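Local structure of eukaryotic translation initiation factor 4 gamma 5 (Trypanosoma cruzi, 6OZU) at residues Ile47-Phe51 with Ala90-Cys95; Leu109-Ile113 with Arg124-Phe128; Val153-Glu158 with Val204-Leu208; Trp159-Gly163 with Met217-Leu221. The protein is a eukaryotic initiation factor 4 gamma whose MIF4G domain, as in related eIF4G proteins, probably acts as a scaffold in translation initiation by binding eIF4A. All coordinates share one frame. Residue numbers count along the deposited sequence, not the author numbering.

Contact 1: residues Ile47-Phe51 with Ala90-Cys95; sequences IQVIF and AIIRQC
This is a buried helix-helix contact between helix 40-53 and helix 82-112, joining neighbouring helical pairs of the domain. The wholly helical segments approach to 10.3 Å between axes, run in broadly the same direction and cross at -44°; the register sets Ile-47 CA 6.6 Å from Ile-91 CA and Gln-48 CA 6.7 Å from Gln-94 CA. One turn apart, Ile-47 and Phe-51 point toward the other helix. Branched Ile-47 (m, m) spreads over a small and a large neighbour: CG1 lies 4.2 Å from Ala-90 CB, and CG2 is 3.9 Å from Ile-91 CG1. Phe-51 (chi1 -90°, chi2 61°) lays its flat ring against three side chains: CZ is 3.8 Å from Ile-91 CG2, Gln-94 CB makes a CH-pi contact over one face, 4.2 Å from the centroid, and Cys-95 SG makes a sulfur-aromatic contact at the edge, 3.7 Å from CE2. Gln-94 (t, p) thus covers the ring with its methylenes while turning its amide toward Gln-48. Phe-138, outside the two segments, meets the Phe-51 ring edge-to-face. Inclined packing of corresponding helices from successive pairs is characteristic of the HEAT-like solenoid of MIF4G domains.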
loop_
_atom_site.group_PDB
_atom_site.type_symbol
_atom_site.label_atom_id
_atom_site.label_comp_id
_atom_site.label_asym_id
_atom_site.label_seq_id
_atom_site.Cartn_x
_atom_site.Cartn_y
_atom_site.Cartn_z
ATOM N N ILE A 47 5.987 1.261 14.644
ATOM C CA ILE A 47 5.233 1.449 13.406
ATOM C C ILE A 47 6.185 1.904 12.292
ATOM O O ILE A 47 6.108 1.347 11.203
ATOM C CB ILE A 47 3.970 2.350 13.614
ATOM C CG1 ILE A 47 3.046 1.786 14.718
ATOM C CG2 ILE A 47 3.191 2.599 12.310
ATOM C CD1 ILE A 47 2.602 0.313 14.577
ATOM N N GLN A 48 7.129 2.833 12.602
ATOM C CA GLN A 48 8.144 3.353 11.675
ATOM C C GLN A 48 9.045 2.209 11.166
ATOM O O GLN A 48 9.293 2.122 9.966
ATOM C CB GLN A 48 8.973 4.468 12.359
ATOM C CG GLN A 48 10.048 5.128 11.478
ATOM C CD GLN A 48 9.659 6.493 10.939
ATOM O OE1 GLN A 48 9.219 7.387 11.676
ATOM N NE2 GLN A 48 9.839 6.692 9.637
ATOM N N VAL A 49 9.482 1.312 12.070
ATOM C CA VAL A 49 10.331 0.153 11.773
ATOM C C VAL A 49 9.662 -0.792 10.773
ATOM O O VAL A 49 10.270 -1.132 9.755
ATOM C CB VAL A 49 10.797 -0.563 13.083
ATOM C CG1 VAL A 49 11.272 -1.997 12.827
ATOM C CG2 VAL A 49 11.886 0.237 13.762
ATOM N N ILE A 50 8.413 -1.201 11.055
ATOM C CA ILE A 50 7.663 -2.108 10.184
ATOM C C ILE A 50 7.433 -1.453 8.806
ATOM O O ILE A 50 7.655 -2.108 7.781
ATOM C CB ILE A 50 6.344 -2.592 10.867
ATOM C CG1 ILE A 50 6.631 -3.275 12.240
ATOM C CG2 ILE A 50 5.539 -3.511 9.926
ATOM C CD1 ILE A 50 5.462 -3.460 13.158
ATOM N N PHE A 51 7.045 -0.152 8.781
ATOM C CA PHE A 51 6.793 0.592 7.545
ATOM C C PHE A 51 8.059 0.772 6.660
ATOM O O PHE A 51 7.939 0.718 5.433
ATOM C CB PHE A 51 6.092 1.921 7.834
ATOM C CG PHE A 51 4.577 1.841 7.840
ATOM C CD1 PHE A 51 3.907 1.026 8.749
ATOM C CD2 PHE A 51 3.821 2.617 6.970
ATOM C CE1 PHE A 51 2.513 0.947 8.744
ATOM C CE2 PHE A 51 2.424 2.557 6.987
ATOM C CZ PHE A 51 1.781 1.724 7.873
ATOM N N ALA A 90 -0.858 6.440 14.567
ATOM C CA ALA A 90 0.535 6.339 14.130
ATOM C C ALA A 90 0.594 5.678 12.741
ATOM O O ALA A 90 1.411 6.101 11.923
ATOM C CB ALA A 90 1.357 5.563 15.136
ATOM N N ILE A 91 -0.299 4.676 12.459
ATOM C CA ILE A 91 -0.446 4.031 11.136
ATOM C C ILE A 91 -0.933 5.084 10.118
ATOM O O ILE A 91 -0.330 5.194 9.060
ATOM C CB ILE A 91 -1.304 2.730 11.155
ATOM C CG1 ILE A 91 -0.618 1.626 11.989
ATOM C CG2 ILE A 91 -1.548 2.207 9.740
ATOM C CD1 ILE A 91 -1.585 0.626 12.636
ATOM N N ILE A 92 -1.930 5.927 10.484
ATOM C CA ILE A 92 -2.440 7.027 9.634
ATOM C C ILE A 92 -1.302 7.981 9.243
ATOM O O ILE A 92 -1.084 8.201 8.052
ATOM C CB ILE A 92 -3.633 7.781 10.294
ATOM C CG1 ILE A 92 -4.903 6.903 10.317
ATOM C CG2 ILE A 92 -3.902 9.137 9.621
ATOM C CD1 ILE A 92 -5.998 7.357 11.306
ATOM N N ARG A 93 -0.562 8.484 10.232
ATOM C CA ARG A 93 0.575 9.392 10.057
ATOM C C ARG A 93 1.704 8.760 9.237
ATOM O O ARG A 93 2.253 9.417 8.350
ATOM C CB ARG A 93 1.109 9.905 11.422
ATOM C CG ARG A 93 0.222 10.948 12.068
ATOM C CD ARG A 93 0.828 11.583 13.327
ATOM N NE ARG A 93 0.120 11.170 14.546
ATOM C CZ ARG A 93 0.584 10.284 15.427
ATOM N NH1 ARG A 93 1.791 9.741 15.267
ATOM N NH2 ARG A 93 -0.145 9.944 16.483
ATOM N N GLN A 94 2.070 7.504 9.544
ATOM C CA GLN A 94 3.142 6.822 8.819
ATOM C C GLN A 94 2.741 6.483 7.363
ATOM O O GLN A 94 3.623 6.483 6.507
ATOM C CB GLN A 94 3.678 5.605 9.594
ATOM C CG GLN A 94 5.104 5.149 9.213
ATOM C CD GLN A 94 6.196 6.184 9.337
ATOM O OE1 GLN A 94 6.973 6.408 8.401
ATOM N NE2 GLN A 94 6.300 6.821 10.487
ATOM N N CYS A 95 1.427 6.298 7.070
ATOM C CA CYS A 95 0.891 6.075 5.700
ATOM C C CYS A 95 1.036 7.373 4.936
ATOM O O CYS A 95 1.421 7.381 3.778
ATOM C CB CYS A 95 -0.577 5.660 5.743
ATOM S SG CYS A 95 -0.849 3.902 6.032
#

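Contact 2: residues Leu109-Ile113 with Arg124-Phe128; sequences LEREI and RRLIF
Residues 109-112 form the last turn of helix 82-112, and Ile-113 (phi/psi -102/13) is the first residue to leave helical angles, although its N still bonds to Leu-109 O at 2.9 Å. Residues 124-128 are helical, with CA pairs Leu-109 to Arg-125 and Ile-113 to Arg-124 both 7.7 Å apart. Because the two helices are consecutive and run oppositely, this is the loop end of an antiparallel helical hairpin, the repeating unit of a HEAT-like MIF4G fold. Leu-109 (t, p), the apolar centre, points at its partner helix; its CD1 lies 3.7 Å from Arg-124 O and 3.8 Å from Phe-128 CB. Ile-113 (p, t) extends the apolar strip, with CG2 3.7 Å from Arg-124 CB. Long charged residues suit the more exposed margins. Glu-112 (t, t) extends OE2 to 2.8 Å from NH2 of Arg-124, which curls in an m, m, m rotamer, and Glu-110 OE1 lies 3.2 Å from Arg-125 NH2; both are salt bridges with weak hydrogen bonds. Arg-125 NH2 also pairs with a sulfate. Ile-113 CD1 packs 3.7 Å from Arg-125 CG and sits over one face of its guanidinium.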
loop_
_atom_site.group_PDB
_atom_site.type_symbol
_atom_site.label_atom_id
_atom_site.label_comp_id
_atom_site.label_asym_id
_atom_site.label_seq_id
_atom_site.Cartn_x
_atom_site.Cartn_y
_atom_site.Cartn_z
ATOM N N LEU A 109 11.875 13.320 -9.623
ATOM C CA LEU A 109 12.415 12.610 -10.791
ATOM C C LEU A 109 12.092 13.329 -12.089
ATOM O O LEU A 109 13.004 13.612 -12.867
ATOM C CB LEU A 109 11.905 11.149 -10.858
ATOM C CG LEU A 109 12.404 10.303 -12.050
ATOM C CD1 LEU A 109 13.724 9.613 -11.734
ATOM C CD2 LEU A 109 11.362 9.306 -12.466
ATOM N N GLU A 110 10.809 13.639 -12.306
ATOM C CA GLU A 110 10.340 14.305 -13.515
ATOM C C GLU A 110 10.969 15.712 -13.707
ATOM O O GLU A 110 11.317 16.054 -14.838
ATOM C CB GLU A 110 8.801 14.301 -13.580
ATOM C CG GLU A 110 8.189 12.898 -13.692
ATOM C CD GLU A 110 8.732 11.912 -14.727
ATOM O OE1 GLU A 110 9.171 12.353 -15.815
ATOM O OE2 GLU A 110 8.704 10.688 -14.452
ATOM N N ARG A 111 11.217 16.458 -12.614
ATOM C CA ARG A 111 11.876 17.766 -12.657
ATOM C C ARG A 111 13.376 17.599 -12.963
ATOM O O ARG A 111 13.935 18.376 -13.735
ATOM C CB ARG A 111 11.702 18.508 -11.322
ATOM C CG ARG A 111 10.324 19.120 -11.120
ATOM C CD ARG A 111 10.221 20.014 -9.883
ATOM N NE ARG A 111 10.651 19.404 -8.615
ATOM C CZ ARG A 111 9.834 18.879 -7.704
ATOM N NH1 ARG A 111 8.523 18.813 -7.932
ATOM N NH2 ARG A 111 10.324 18.367 -6.581
ATOM N N GLU A 112 14.015 16.590 -12.336
ATOM C CA GLU A 112 15.426 16.234 -12.465
ATOM C C GLU A 112 15.799 15.769 -13.899
ATOM O O GLU A 112 16.884 16.125 -14.371
ATOM C CB GLU A 112 15.755 15.156 -11.419
ATOM C CG GLU A 112 17.203 14.707 -11.334
ATOM C CD GLU A 112 17.526 13.752 -10.195
ATOM O OE1 GLU A 112 16.582 13.215 -9.567
ATOM O OE2 GLU A 112 18.732 13.518 -9.946
ATOM N N ILE A 113 14.908 15.002 -14.589
ATOM C CA ILE A 113 15.169 14.477 -15.936
ATOM C C ILE A 113 14.457 15.258 -17.061
ATOM O O ILE A 113 14.409 14.775 -18.199
ATOM C CB ILE A 113 14.868 12.938 -16.033
ATOM C CG1 ILE A 113 13.354 12.621 -15.841
ATOM C CG2 ILE A 113 15.770 12.139 -15.073
ATOM C CD1 ILE A 113 12.898 11.258 -16.149
ATOM N N ARG A 124 16.859 6.472 -16.154
ATOM C CA ARG A 124 16.584 7.033 -14.828
ATOM C C ARG A 124 15.158 6.672 -14.366
ATOM O O ARG A 124 14.947 6.397 -13.187
ATOM C CB ARG A 124 16.818 8.556 -14.819
ATOM C CG ARG A 124 18.280 8.982 -14.987
ATOM C CD ARG A 124 19.091 8.777 -13.723
ATOM N NE ARG A 124 18.448 9.365 -12.545
ATOM C CZ ARG A 124 18.931 10.387 -11.848
ATOM N NH1 ARG A 124 20.086 10.946 -12.189
ATOM N NH2 ARG A 124 18.276 10.840 -10.790
ATOM N N ARG A 125 14.203 6.638 -15.310
ATOM C CA ARG A 125 12.802 6.233 -15.103
ATOM C C ARG A 125 12.703 4.742 -14.690
ATOM O O ARG A 125 11.899 4.406 -13.816
ATOM C CB ARG A 125 11.993 6.482 -16.378
ATOM C CG ARG A 125 11.380 7.862 -16.448
ATOM C CD ARG A 125 10.830 8.123 -17.839
ATOM N NE ARG A 125 10.042 9.354 -17.899
ATOM C CZ ARG A 125 10.142 10.258 -18.869
ATOM N NH1 ARG A 125 10.980 10.066 -19.883
ATOM N NH2 ARG A 125 9.396 11.354 -18.841
ATOM N N LEU A 126 13.533 3.863 -15.311
ATOM C CA LEU A 126 13.607 2.428 -14.997
ATOM C C LEU A 126 14.207 2.195 -13.610
ATOM O O LEU A 126 13.694 1.360 -12.856
ATOM C CB LEU A 126 14.381 1.663 -16.084
ATOM C CG LEU A 126 14.671 0.158 -15.843
ATOM C CD1 LEU A 126 13.406 -0.690 -15.866
ATOM C CD2 LEU A 126 15.612 -0.365 -16.867
ATOM N N ILE A 127 15.279 2.950 -13.266
ATOM C CA ILE A 127 15.948 2.874 -11.965
ATOM C C ILE A 127 14.954 3.260 -10.866
ATOM O O ILE A 127 14.905 2.607 -9.819
ATOM C CB ILE A 127 17.231 3.771 -11.948
ATOM C CG1 ILE A 127 18.299 3.237 -12.937
ATOM C CG2 ILE A 127 17.818 3.912 -10.524
ATOM C CD1 ILE A 127 19.396 4.274 -13.317
ATOM N N PHE A 128 14.159 4.309 -11.120
ATOM C CA PHE A 128 13.166 4.796 -10.181
ATOM C C PHE A 128 12.030 3.817 -9.975
ATOM O O PHE A 128 11.652 3.571 -8.837
ATOM C CB PHE A 128 12.659 6.192 -10.574
ATOM C CG PHE A 128 11.739 6.803 -9.541
ATOM C CD1 PHE A 128 12.241 7.310 -8.350
ATOM C CD2 PHE A 128 10.361 6.838 -9.746
ATOM C CE1 PHE A 128 11.384 7.830 -7.382
ATOM C CE2 PHE A 128 9.507 7.372 -8.786
ATOM C CZ PHE A 128 10.022 7.867 -7.616
#

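Contact 3: residues Val153-Glu158 with Val204-Leu208; sequences VLHVLE and VLEEL
Val-153 begins the helical segment 153-158 and meets the partner helix lightly, its CG1 4.5 Å from CG1 of Val-204. Residues 204-207 are helical too; the axes come within 9.9 Å, run in broadly the same direction and cross at -46°. Next comes Leu-154, at the tightest point of the register, where Leu-154 CA is only 5.7 Å from Val-204 CA. Compact, beta-branched valine suits so close an approach. Leu-154 (t, p) starts out sideways, but its CD1 reaches into the partner helix, 3.7 Å from Val-204 O, 3.8 Å from Glu-207 CB and 3.9 Å from Leu-208 CG. Glu-207 therefore contributes its CB here, while its carboxylate belongs to an exposed position. As in the HEAT-like repeats of MIF4G domains, the contact unites helices 150-162 and 194-208, probably equivalent members of successive helical pairs; helix 173-186, between them in sequence, packs against Leu-157 through Phe-179 and Leu-182. One turn after Val-153, Leu-157 (m, t) points toward the partner. Its CD1 lies 3.6 Å from Val-204 CG1 and 4.0 Å from Leu-205 CD2, and its CB is 3.8 Å from Leu-208 CD1. Leu-208 (m, t) also takes up the last residue, Glu-158, with Glu-158 CA 7.0 Å from Leu-208 CA. Glu-158 CG sits 3.8 Å from Leu-208 CD2, while the carboxylate makes a long, weak ion pair with Arg-166.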
loop_
_atom_site.group_PDB
_atom_site.type_symbol
_atom_site.label_atom_id
_atom_site.label_comp_id
_atom_site.label_asym_id
_atom_site.label_seq_id
_atom_site.Cartn_x
_atom_site.Cartn_y
_atom_site.Cartn_z
ATOM N N VAL A 153 -5.542 5.546 -0.965
ATOM C CA VAL A 153 -5.491 4.768 -2.194
ATOM C C VAL A 153 -5.919 5.648 -3.380
ATOM O O VAL A 153 -5.190 5.727 -4.368
ATOM C CB VAL A 153 -6.320 3.460 -2.069
ATOM C CG1 VAL A 153 -6.117 2.548 -3.297
ATOM C CG2 VAL A 153 -5.958 2.721 -0.784
ATOM N N LEU A 154 -7.042 6.364 -3.232
ATOM C CA LEU A 154 -7.579 7.285 -4.227
ATOM C C LEU A 154 -6.592 8.404 -4.577
ATOM O O LEU A 154 -6.397 8.655 -5.769
ATOM C CB LEU A 154 -8.906 7.871 -3.734
ATOM C CG LEU A 154 -9.582 8.924 -4.623
ATOM C CD1 LEU A 154 -10.086 8.325 -5.932
ATOM C CD2 LEU A 154 -10.660 9.653 -3.869
ATOM N N HIS A 155 -5.976 9.060 -3.547
ATOM C CA HIS A 155 -4.984 10.144 -3.717
ATOM C C HIS A 155 -3.729 9.666 -4.429
ATOM O O HIS A 155 -3.183 10.407 -5.247
ATOM C CB HIS A 155 -4.609 10.826 -2.376
ATOM C CG HIS A 155 -3.782 12.086 -2.514
ATOM N ND1 HIS A 155 -4.327 13.338 -2.271
ATOM C CD2 HIS A 155 -2.470 12.240 -2.822
ATOM C CE1 HIS A 155 -3.341 14.204 -2.464
ATOM N NE2 HIS A 155 -2.210 13.590 -2.807
ATOM N N VAL A 156 -3.266 8.426 -4.150
ATOM C CA VAL A 156 -2.075 7.875 -4.807
ATOM C C VAL A 156 -2.370 7.648 -6.299
ATOM O O VAL A 156 -1.569 8.063 -7.146
ATOM C CB VAL A 156 -1.546 6.580 -4.134
ATOM C CG1 VAL A 156 -0.562 5.831 -5.044
ATOM C CG2 VAL A 156 -0.925 6.864 -2.780
ATOM N N LEU A 157 -3.533 7.000 -6.608
ATOM C CA LEU A 157 -4.007 6.709 -7.969
ATOM C C LEU A 157 -4.248 7.976 -8.792
ATOM O O LEU A 157 -4.034 7.966 -10.000
ATOM C CB LEU A 157 -5.255 5.804 -7.952
ATOM C CG LEU A 157 -5.046 4.374 -7.440
ATOM C CD1 LEU A 157 -6.326 3.604 -7.444
ATOM C CD2 LEU A 157 -4.015 3.650 -8.251
ATOM N N GLU A 158 -4.634 9.075 -8.133
ATOM C CA GLU A 158 -4.805 10.385 -8.762
ATOM C C GLU A 158 -3.482 10.835 -9.395
ATOM O O GLU A 158 -3.476 11.064 -10.596
ATOM C CB GLU A 158 -5.273 11.428 -7.755
ATOM C CG GLU A 158 -6.759 11.391 -7.460
ATOM C CD GLU A 158 -7.253 12.646 -6.769
ATOM O OE1 GLU A 158 -7.035 13.750 -7.323
ATOM O OE2 GLU A 158 -7.846 12.525 -5.670
ATOM N N VAL A 204 -13.146 3.199 -5.719
ATOM C CA VAL A 204 -12.013 4.118 -5.903
ATOM C C VAL A 204 -11.854 4.431 -7.393
ATOM O O VAL A 204 -11.723 5.600 -7.762
ATOM C CB VAL A 204 -10.716 3.548 -5.255
ATOM C CG1 VAL A 204 -9.455 4.291 -5.714
ATOM C CG2 VAL A 204 -10.822 3.597 -3.749
ATOM N N LEU A 205 -11.914 3.391 -8.241
ATOM C CA LEU A 205 -11.813 3.548 -9.684
ATOM C C LEU A 205 -12.997 4.280 -10.259
ATOM O O LEU A 205 -12.819 4.993 -11.241
ATOM C CB LEU A 205 -11.565 2.215 -10.420
ATOM C CG LEU A 205 -10.381 1.360 -9.951
ATOM C CD1 LEU A 205 -10.285 0.124 -10.786
ATOM C CD2 LEU A 205 -9.063 2.132 -9.986
ATOM N N GLU A 206 -14.187 4.147 -9.646
ATOM C CA GLU A 206 -15.406 4.857 -10.072
ATOM C C GLU A 206 -15.286 6.346 -9.752
ATOM O O GLU A 206 -15.784 7.159 -10.525
ATOM C CB GLU A 206 -16.674 4.274 -9.431
ATOM C CG GLU A 206 -17.153 2.964 -10.040
ATOM C CD GLU A 206 -17.831 3.027 -11.400
ATOM O OE1 GLU A 206 -17.530 2.147 -12.236
ATOM O OE2 GLU A 206 -18.658 3.938 -11.633
ATOM N N GLU A 207 -14.611 6.707 -8.632
ATOM C CA GLU A 207 -14.346 8.090 -8.242
ATOM C C GLU A 207 -13.412 8.788 -9.219
ATOM O O GLU A 207 -13.690 9.915 -9.619
ATOM C CB GLU A 207 -13.785 8.178 -6.829
ATOM C CG GLU A 207 -14.869 8.260 -5.789
ATOM C CD GLU A 207 -14.386 8.391 -4.363
ATOM O OE1 GLU A 207 -14.488 9.505 -3.796
ATOM O OE2 GLU A 207 -13.921 7.367 -3.809
ATOM N N LEU A 208 -12.320 8.125 -9.625
ATOM C CA LEU A 208 -11.372 8.649 -10.611
ATOM C C LEU A 208 -12.082 8.928 -11.952
ATOM O O LEU A 208 -11.665 9.808 -12.698
ATOM C CB LEU A 208 -10.215 7.661 -10.827
ATOM C CG LEU A 208 -9.303 7.397 -9.634
ATOM C CD1 LEU A 208 -8.613 6.076 -9.787
ATOM C CD2 LEU A 208 -8.311 8.516 -9.428
#

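Contact 4: residues Trp159-Gly163 with Met217-Leu221; sequences WLLYG and MQFLL
The methyl end of Met-217 lies over one face of the Tyr-162 ring, CE 3.8 Å from the ring centroid and 21° off the normal, as a CH-pi contact; SD follows at 4.9 Å from the centroid in a Met-aromatic arrangement. The same CE comes to 3.2 Å from Leu-161 O and 3.8 Å from Leu-161 CB. Unbranched, flexible methionine (t, p, with chi3 at 110°) can reach both Leu-161 and the Tyr-162 ring, bridging the nearest CA pair, Leu-161 and Met-217, across 8.5 Å. Residues 159-162 are the end of helix 150-162, and 217-221 lie near the start of helix 215-235. Leu-161 (m, t) points toward the second helix and spreads its methyl groups over two leucines, CD2 lying 4.2 Å from Leu-220 CD2 and CD1 4.2 Å from Leu-221 CD2. The next residue, Tyr-162 (m, chi2 -80°), starts sideways yet carries its ring across, with OH 4.0 Å from Leu-221 CD1; that hydroxyl is hydrogen-bonded to Leu-208 O of helix 194-208. Gly-163 then breaks the helix at phi/psi 91/160, angles at which a CB would collide with the carbonyl O of Tyr-162. The contact packs the C-terminal end of helix 150-162 against helix 215-235, which with helix 194-208 probably makes the last helical pair of the HEAT-like domain. With no hydrogen bond between the two segments, their fit rests on apolar shape and ring-face chemistry, whereas the tyrosine hydroxyl spends its polarity on a third helix.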
loop_
_atom_site.group_PDB
_atom_site.type_symbol
_atom_site.label_atom_id
_atom_site.label_comp_id
_atom_site.label_asym_id
_atom_site.label_seq_id
_atom_site.Cartn_x
_atom_site.Cartn_y
_atom_site.Cartn_z
ATOM N N TRP A 159 -2.361 10.894 -8.630
ATOM C CA TRP A 159 -1.074 11.301 -9.199
ATOM C C TRP A 159 -0.431 10.211 -10.038
ATOM O O TRP A 159 0.250 10.513 -11.014
ATOM C CB TRP A 159 -0.095 11.866 -8.156
ATOM C CG TRP A 159 0.304 10.948 -7.036
ATOM C CD1 TRP A 159 -0.138 11.001 -5.742
ATOM C CD2 TRP A 159 1.358 9.955 -7.065
ATOM N NE1 TRP A 159 0.547 10.086 -4.968
ATOM C CE2 TRP A 159 1.449 9.408 -5.764
ATOM C CE3 TRP A 159 2.252 9.501 -8.056
ATOM C CZ2 TRP A 159 2.368 8.396 -5.445
ATOM C CZ3 TRP A 159 3.152 8.495 -7.738
ATOM C CH2 TRP A 159 3.207 7.957 -6.447
ATOM N N LEU A 160 -0.677 8.942 -9.698
ATOM C CA LEU A 160 -0.142 7.801 -10.445
ATOM C C LEU A 160 -0.690 7.760 -11.871
ATOM O O LEU A 160 0.074 7.487 -12.800
ATOM C CB LEU A 160 -0.463 6.508 -9.688
ATOM C CG LEU A 160 0.342 5.259 -10.032
ATOM C CD1 LEU A 160 1.753 5.332 -9.440
ATOM C CD2 LEU A 160 -0.359 4.029 -9.515
ATOM N N LEU A 161 -2.008 8.062 -12.048
ATOM C CA LEU A 161 -2.672 8.052 -13.348
ATOM C C LEU A 161 -2.745 9.410 -14.032
ATOM O O LEU A 161 -2.534 9.486 -15.241
ATOM C CB LEU A 161 -4.085 7.463 -13.233
ATOM C CG LEU A 161 -4.242 6.005 -12.731
ATOM C CD1 LEU A 161 -5.713 5.709 -12.462
ATOM C CD2 LEU A 161 -3.670 4.984 -13.735
ATOM N N TYR A 162 -3.103 10.471 -13.286
ATOM C CA TYR A 162 -3.249 11.827 -13.828
ATOM C C TYR A 162 -1.999 12.691 -13.723
ATOM O O TYR A 162 -2.004 13.802 -14.243
ATOM C CB TYR A 162 -4.448 12.556 -13.201
ATOM C CG TYR A 162 -5.802 11.939 -13.507
ATOM C CD1 TYR A 162 -6.437 12.177 -14.720
ATOM C CD2 TYR A 162 -6.480 11.187 -12.551
ATOM C CE1 TYR A 162 -7.705 11.661 -14.986
ATOM C CE2 TYR A 162 -7.741 10.651 -12.812
ATOM C CZ TYR A 162 -8.351 10.896 -14.031
ATOM O OH TYR A 162 -9.580 10.371 -14.311
ATOM N N GLY A 163 -0.942 12.177 -13.092
ATOM C CA GLY A 163 0.302 12.907 -12.910
ATOM C C GLY A 163 0.340 13.685 -11.612
ATOM O O GLY A 163 -0.709 13.985 -11.023
ATOM N N MET A 217 -8.340 7.322 -20.935
ATOM C CA MET A 217 -8.507 7.291 -19.482
ATOM C C MET A 217 -9.863 6.704 -19.064
ATOM O O MET A 217 -9.948 5.966 -18.075
ATOM C CB MET A 217 -8.272 8.677 -18.864
ATOM C CG MET A 217 -8.025 8.632 -17.363
ATOM S SD MET A 217 -6.519 7.730 -16.902
ATOM C CE MET A 217 -5.549 9.054 -16.352
ATOM N N GLN A 218 -10.918 7.035 -19.814
ATOM C CA GLN A 218 -12.237 6.508 -19.551
ATOM C C GLN A 218 -12.306 5.055 -19.948
ATOM O O GLN A 218 -12.913 4.273 -19.222
ATOM C CB GLN A 218 -13.292 7.319 -20.270
ATOM C CG GLN A 218 -14.372 7.749 -19.311
ATOM C CD GLN A 218 -15.610 8.178 -20.020
ATOM O OE1 GLN A 218 -16.312 7.362 -20.595
ATOM N NE2 GLN A 218 -15.903 9.467 -19.980
ATOM N N PHE A 219 -11.657 4.674 -21.075
ATOM C CA PHE A 219 -11.611 3.278 -21.514
ATOM C C PHE A 219 -10.849 2.434 -20.482
ATOM O O PHE A 219 -11.309 1.350 -20.133
ATOM C CB PHE A 219 -11.024 3.130 -22.938
ATOM C CG PHE A 219 -11.197 1.743 -23.519
ATOM C CD1 PHE A 219 -12.412 1.346 -24.074
ATOM C CD2 PHE A 219 -10.157 0.817 -23.476
ATOM C CE1 PHE A 219 -12.585 0.041 -24.569
ATOM C CE2 PHE A 219 -10.331 -0.484 -23.985
ATOM C CZ PHE A 219 -11.543 -0.859 -24.527
ATOM N N LEU A 220 -9.734 2.966 -19.952
ATOM C CA LEU A 220 -8.924 2.298 -18.939
ATOM C C LEU A 220 -9.726 1.996 -17.678
ATOM O O LEU A 220 -9.775 0.838 -17.263
ATOM C CB LEU A 220 -7.677 3.117 -18.593
ATOM C CG LEU A 220 -6.735 2.484 -17.562
ATOM C CD1 LEU A 220 -5.480 2.046 -18.194
ATOM C CD2 LEU A 220 -6.436 3.422 -16.461
ATOM N N LEU A 221 -10.361 3.022 -17.081
ATOM C CA LEU A 221 -11.143 2.885 -15.848
ATOM C C LEU A 221 -12.408 2.043 -16.009
ATOM O O LEU A 221 -12.701 1.229 -15.126
ATOM C CB LEU A 221 -11.451 4.250 -15.264
ATOM C CG LEU A 221 -10.240 5.084 -14.836
ATOM C CD1 LEU A 221 -10.605 6.549 -14.705
ATOM C CD2 LEU A 221 -9.570 4.508 -13.564
#

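How the contacts relate
Contacts 3 and 4 form a continuous interface, their centres about 9 Å apart: both use helix 150-162, which lies against the consecutive helices 194-208 and 215-235. They meet where Tyr-162 OH reaches Leu-208 O at 2.7 Å and Leu-161 CD1 packs 4.0 Å from Leu-208 CD1. Contacts 1 and 2 share helix 82-112 but lie far apart along it, about 26 Å between centres. Contact 1 is on the opposite side of the chain's centre from contact 4, 28 Å away between centres. Contacts 1 and 3 show nearly the same crossing, -44° and -46°, consistent with a repeating solenoid. The sulfate at contact 2 and the glycerol near Arg-93 probably come from the crystallisation liquor.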